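ARO (armadillo repeats only protein) (PDB 5EWP) probably acts as an armadillo-repeat binding scaffold in the translocation of rhoptries to the apical pole of the malaria parasite and their attachment there. Local coordinates at residues A[81-86]-A[117-122]; A[89-94]-A[107-112]. One frame throughout, in Å; residues are numbered along the deposited sequence.

Contact 1. Residues A[81-86]-A[117-122]; sequences AIREAN and NVKNCI
N120 OD1 takes a hydrogen bond of 2.8 Å from R83 NH1, with an N-H...O angle of 162°. It joins helix 77-84 to the start of helix 118-126 in the armadillo-repeat solenoid. The oxygen lies near the guanidinium plane of R83, at its edge. The donor sits well above the N120 carbonyl plane. The same oxygen rests on the aliphatic part of the arginine, with R83 CB 3.1 Å from N120 OD1. R83, near the end of helix 77-84, extends with CG anti to the backbone N (chi1 179°), then bends at chi3 (68°), which brings the guanidinium beside helix 118-126. K119 CB lies over one face of the guanidinium, toward its rim, 3.6 Å from R83 NH1. N117 OD1 caps its own helix, accepting from N120 N at 2.9 Å. The amide nitrogen of N120 is held by the backbone oxygens of K79 and L113, which probably fixes the amide with its oxygen toward R83. R83 NH1 also forms a salt bridge to D80, which accepts a hydrogen bond from N117 ND2. The buried N120 amide is thus satisfied at both ends, and D80 probably offsets the positive charge of R83 near K119.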
loop_
_atom_site.group_PDB
_atom_site.type_symbol
_atom_site.label_atom_id
_atom_site.label_comp_id
_atom_site.label_asym_id
_atom_site.label_seq_id
_atom_site.Cartn_x
_atom_site.Cartn_y
_atom_site.Cartn_z
ATOM N N ALA A 81 4.131 1.191 -18.268
ATOM C CA ALA A 81 5.461 0.725 -18.666
ATOM C C ALA A 81 6.048 -0.203 -17.601
ATOM O O ALA A 81 6.703 -1.208 -17.907
ATOM C CB ALA A 81 6.389 1.906 -18.922
ATOM N N ILE A 82 5.817 0.147 -16.339
ATOM C CA ILE A 82 6.342 -0.650 -15.243
ATOM C C ILE A 82 5.662 -2.017 -15.197
ATOM O O ILE A 82 6.315 -3.033 -15.052
ATOM C CB ILE A 82 6.183 0.096 -13.917
ATOM C CG1 ILE A 82 7.130 1.304 -13.925
ATOM C CG2 ILE A 82 6.496 -0.833 -12.714
ATOM C CD1 ILE A 82 6.912 2.316 -12.803
ATOM N N ARG A 83 4.351 -2.061 -15.391
ATOM C CA ARG A 83 3.679 -3.358 -15.435
ATOM C C ARG A 83 4.233 -4.216 -16.575
ATOM O O ARG A 83 4.529 -5.389 -16.392
ATOM C CB ARG A 83 2.164 -3.187 -15.618
ATOM C CG ARG A 83 1.416 -4.527 -15.695
ATOM C CD ARG A 83 -0.063 -4.319 -16.004
ATOM N NE ARG A 83 -0.262 -3.812 -17.360
ATOM C CZ ARG A 83 -0.614 -2.568 -17.672
ATOM N NH1 ARG A 83 -0.807 -1.656 -16.727
ATOM N NH2 ARG A 83 -0.760 -2.229 -18.956
ATOM N N GLU A 84 4.378 -3.606 -17.744
ATOM C CA GLU A 84 4.784 -4.335 -18.947
ATOM C C GLU A 84 6.227 -4.814 -18.867
ATOM O O GLU A 84 6.628 -5.725 -19.579
ATOM C CB GLU A 84 4.570 -3.452 -20.169
ATOM C CG GLU A 84 3.086 -3.314 -20.522
ATOM C CD GLU A 84 2.813 -2.161 -21.468
ATOM O OE1 GLU A 84 3.763 -1.411 -21.786
ATOM O OE2 GLU A 84 1.649 -2.011 -21.905
ATOM N N ALA A 85 6.981 -4.219 -17.952
ATOM C CA ALA A 85 8.375 -4.578 -17.736
ATOM C C ALA A 85 8.494 -5.672 -16.671
ATOM O O ALA A 85 9.593 -5.991 -16.211
ATOM C CB ALA A 85 9.176 -3.328 -17.328
ATOM N N ASN A 86 7.345 -6.229 -16.289
ATOM C CA ASN A 86 7.239 -7.253 -15.242
ATOM C C ASN A 86 7.561 -6.699 -13.846
ATOM O O ASN A 86 7.934 -7.443 -12.933
ATOM C CB ASN A 86 8.146 -8.452 -15.555
ATOM C CG ASN A 86 7.757 -9.691 -14.780
ATOM O OD1 ASN A 86 6.571 -10.000 -14.644
ATOM N ND2 ASN A 86 8.749 -10.387 -14.235
ATOM N N ASN A 117 -5.176 2.736 -12.061
ATOM C CA ASN A 117 -4.667 1.786 -13.039
ATOM C C ASN A 117 -5.203 0.413 -12.727
ATOM O O ASN A 117 -4.644 -0.349 -11.936
ATOM C CB ASN A 117 -3.122 1.785 -13.103
ATOM C CG ASN A 117 -2.617 1.079 -14.346
ATOM O OD1 ASN A 117 -2.821 -0.127 -14.512
ATOM N ND2 ASN A 117 -1.975 1.825 -15.239
ATOM N N VAL A 118 -6.349 0.127 -13.329
ATOM C CA VAL A 118 -7.055 -1.105 -13.068
ATOM C C VAL A 118 -6.266 -2.347 -13.474
ATOM O O VAL A 118 -6.264 -3.360 -12.758
ATOM C CB VAL A 118 -8.412 -1.046 -13.787
ATOM C CG1 VAL A 118 -8.996 -2.400 -13.870
ATOM C CG2 VAL A 118 -9.322 -0.085 -13.026
ATOM N N LYS A 119 -5.565 -2.274 -14.600
ATOM C CA LYS A 119 -4.756 -3.411 -15.035
ATOM C C LYS A 119 -3.699 -3.780 -14.002
ATOM O O LYS A 119 -3.464 -4.956 -13.748
ATOM C CB LYS A 119 -4.077 -3.116 -16.369
ATOM C CG LYS A 119 -5.038 -3.223 -17.554
ATOM C CD LYS A 119 -4.331 -3.070 -18.879
ATOM C CE LYS A 119 -5.321 -3.278 -20.017
ATOM N NZ LYS A 119 -4.655 -3.260 -21.351
ATOM N N ASN A 120 -3.064 -2.770 -13.421
ATOM C CA ASN A 120 -2.065 -3.026 -12.389
ATOM C C ASN A 120 -2.667 -3.693 -11.169
ATOM O O ASN A 120 -2.057 -4.583 -10.576
ATOM C CB ASN A 120 -1.374 -1.727 -11.958
ATOM C CG ASN A 120 -0.416 -1.207 -13.006
ATOM O OD1 ASN A 120 -0.123 -1.894 -13.971
ATOM N ND2 ASN A 120 0.107 0.011 -12.795
ATOM N N CYS A 121 -3.860 -3.253 -10.773
ATOM C CA CYS A 121 -4.501 -3.811 -9.588
ATOM C C CYS A 121 -4.854 -5.267 -9.825
ATOM O O CYS A 121 -4.692 -6.122 -8.948
ATOM C CB CYS A 121 -5.754 -3.008 -9.211
ATOM S SG CYS A 121 -5.390 -1.371 -8.557
ATOM N N ILE A 122 -5.365 -5.542 -11.021
ATOM C CA ILE A 122 -5.658 -6.919 -11.412
ATOM C C ILE A 122 -4.396 -7.774 -11.370
ATOM O O ILE A 122 -4.403 -8.893 -10.828
ATOM C CB ILE A 122 -6.283 -6.975 -12.818
ATOM C CG1 ILE A 122 -7.696 -6.391 -12.781
ATOM C CG2 ILE A 122 -6.332 -8.420 -13.315
ATOM C CD1 ILE A 122 -8.317 -6.147 -14.177
#

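Contact 2. Residues A[89-94]-A[107-112]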
loop_
_atom_site.group_PDB
_atom_site.type_symbol
_atom_site.label_atom_id
_atom_site.label_comp_id
_atom_site.label_asym_id
_atom_site.label_seq_id
_atom_site.Cartn_x
_atom_site.Cartn_y
_atom_site.Cartn_z
ATOM N N ALA A 89 5.510 -8.338 -10.444
ATOM C CA ALA A 89 6.024 -9.600 -9.889
ATOM C C ALA A 89 7.344 -9.374 -9.141
ATOM O O ALA A 89 7.583 -9.948 -8.087
ATOM C CB ALA A 89 6.221 -10.633 -10.994
ATOM N N VAL A 90 8.168 -8.500 -9.697
ATOM C CA VAL A 90 9.453 -8.170 -9.095
ATOM C C VAL A 90 9.267 -7.481 -7.733
ATOM O O VAL A 90 9.955 -7.811 -6.770
ATOM C CB VAL A 90 10.280 -7.308 -10.050
ATOM C CG1 VAL A 90 11.491 -6.714 -9.342
ATOM C CG2 VAL A 90 10.728 -8.144 -11.255
ATOM N N PHE A 91 8.320 -6.550 -7.634
ATOM C CA PHE A 91 8.039 -5.906 -6.348
ATOM C C PHE A 91 7.468 -6.900 -5.332
ATOM O O PHE A 91 7.780 -6.836 -4.147
ATOM C CB PHE A 91 7.066 -4.728 -6.512
ATOM C CG PHE A 91 7.644 -3.576 -7.280
ATOM C CD1 PHE A 91 8.914 -3.100 -6.982
ATOM C CD2 PHE A 91 6.917 -2.963 -8.291
ATOM C CE1 PHE A 91 9.452 -2.032 -7.688
ATOM C CE2 PHE A 91 7.457 -1.897 -9.003
ATOM C CZ PHE A 91 8.721 -1.438 -8.700
ATOM N N ILE A 92 6.611 -7.817 -5.778
ATOM C CA ILE A 92 6.064 -8.785 -4.829
ATOM C C ILE A 92 7.182 -9.653 -4.259
ATOM O O ILE A 92 7.193 -9.981 -3.071
ATOM C CB ILE A 92 4.963 -9.648 -5.485
ATOM C CG1 ILE A 92 3.745 -8.756 -5.743
ATOM C CG2 ILE A 92 4.571 -10.797 -4.564
ATOM C CD1 ILE A 92 2.644 -9.389 -6.607
ATOM N N ASN A 93 8.172 -9.945 -5.089
ATOM C CA ASN A 93 9.340 -10.667 -4.610
ATOM C C ASN A 93 10.096 -9.866 -3.546
ATOM O O ASN A 93 10.603 -10.427 -2.568
ATOM C CB ASN A 93 10.267 -10.989 -5.774
ATOM C CG ASN A 93 11.352 -11.949 -5.390
ATOM O OD1 ASN A 93 11.082 -12.991 -4.792
ATOM N ND2 ASN A 93 12.590 -11.611 -5.724
ATOM N N LEU A 94 10.172 -8.551 -3.726
ATOM C CA LEU A 94 10.855 -7.705 -2.732
ATOM C C LEU A 94 10.077 -7.686 -1.404
ATOM O O LEU A 94 10.654 -7.546 -0.334
ATOM C CB LEU A 94 11.027 -6.286 -3.276
ATOM C CG LEU A 94 12.060 -6.025 -4.375
ATOM C CD1 LEU A 94 12.128 -4.530 -4.687
ATOM C CD2 LEU A 94 13.404 -6.500 -3.926
ATOM N N VAL A 107 6.459 -1.597 -1.262
ATOM C CA VAL A 107 5.159 -1.096 -0.836
ATOM C C VAL A 107 4.874 0.281 -1.438
ATOM O O VAL A 107 3.789 0.512 -1.976
ATOM C CB VAL A 107 5.074 -1.019 0.707
ATOM C CG1 VAL A 107 3.876 -0.186 1.144
ATOM C CG2 VAL A 107 4.998 -2.428 1.292
ATOM N N VAL A 108 5.844 1.191 -1.360
ATOM C CA VAL A 108 5.650 2.512 -1.964
ATOM C C VAL A 108 5.366 2.399 -3.474
ATOM O O VAL A 108 4.398 3.004 -3.971
ATOM C CB VAL A 108 6.871 3.423 -1.731
ATOM C CG1 VAL A 108 6.717 4.732 -2.525
ATOM C CG2 VAL A 108 7.033 3.691 -0.230
ATOM N N ALA A 109 6.166 1.609 -4.191
ATOM C CA ALA A 109 5.960 1.440 -5.645
ATOM C C ALA A 109 4.573 0.888 -5.945
ATOM O O ALA A 109 3.856 1.421 -6.795
ATOM C CB ALA A 109 7.011 0.515 -6.260
ATOM N N LEU A 110 4.213 -0.186 -5.262
ATOM C CA LEU A 110 2.918 -0.833 -5.517
ATOM C C LEU A 110 1.761 0.084 -5.164
ATOM O O LEU A 110 0.732 0.078 -5.841
ATOM C CB LEU A 110 2.816 -2.156 -4.745
ATOM C CG LEU A 110 3.731 -3.271 -5.276
ATOM C CD1 LEU A 110 3.805 -4.402 -4.283
ATOM C CD2 LEU A 110 3.229 -3.809 -6.628
ATOM N N SER A 111 1.911 0.890 -4.118
ATOM C CA SER A 111 0.806 1.766 -3.745
ATOM C C SER A 111 0.557 2.804 -4.838
ATOM O O SER A 111 -0.591 3.053 -5.192
ATOM C CB SER A 111 1.057 2.444 -2.394
ATOM O OG SER A 111 2.158 3.326 -2.444
ATOM N N PHE A 112 1.615 3.387 -5.404
ATOM C CA PHE A 112 1.424 4.306 -6.530
ATOM C C PHE A 112 0.926 3.603 -7.792
ATOM O O PHE A 112 0.124 4.164 -8.544
ATOM C CB PHE A 112 2.715 5.048 -6.858
ATOM C CG PHE A 112 3.009 6.166 -5.901
ATOM C CD1 PHE A 112 2.139 7.246 -5.793
ATOM C CD2 PHE A 112 4.139 6.135 -5.110
ATOM C CE1 PHE A 112 2.399 8.279 -4.902
ATOM C CE2 PHE A 112 4.415 7.172 -4.223
ATOM C CZ PHE A 112 3.535 8.236 -4.118
#
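F91 lays one face of its ring on A109 CB. This is a CH-pi contact between two neighbouring helices of the armadillo-repeat solenoid, 87-95 and 100-113. The methyl carbon A109 CB is 3.7 Å from the centroid of the F91 ring, and its direction is 16° off the ring normal. It is displaced slightly toward the rim, and the nearest ring atom is F91 CZ, 3.6 Å from A109 CB. With only a methyl at A109, the ring can lie close to helix 100-113. F91 has CG beside the backbone N and anti to the carbonyl carbon (chi1 -67°), which places the ring over the alanine methyl.

L110 packs alongside the base of the same phenylalanine. L110 CG is 3.8 Å from F91 CB. L110 CD2 lies 3.9 Å from F91 CB and approaches the F91 ring obliquely. The two side chains run past each other in opposite directions. F91 therefore fits against both residues, its ring on A109 and its CB on L110. A63 and L66 of helix 58-70 also touch F91, as does L113, and the phenylalanine is buried.

The outer side of helix 87-95 is looser. N93 is exposed, and A89 and V90 are partly exposed. None of the three meets residues 107-112. On helix 100-113, V107 points away from residues 89-94 and packs on M144, A147 and C148 of helix 142-156, joining this pair to the next part of the solenoid. S111 turns its hydroxyl back to its own helix: S111 OG donates to V108 O at 2.7 Å, on the same face of that carbonyl as F112 N.

In the fold
Contact 1 and contact 2 are neighbours in the solenoid, their centres about 11 Å apart. Contact 2 is nested within the chain loop that contact 1 closes. Helix 77-84 leads into helix 87-95, and helix 100-113 into helix 118-126, so each side of contact 1 is followed or preceded by a helix of contact 2. The two meet directly where I82 CG2 packs 4.0 Å from F91 CE2. I88 of helix 87-95 also touches both R83 and N120. The centre of contact 2, which is buried and apolar, is about 9 Å from the chain centre. Contact 1 is polar, partly buried and farther out, its centre at about 15 Å.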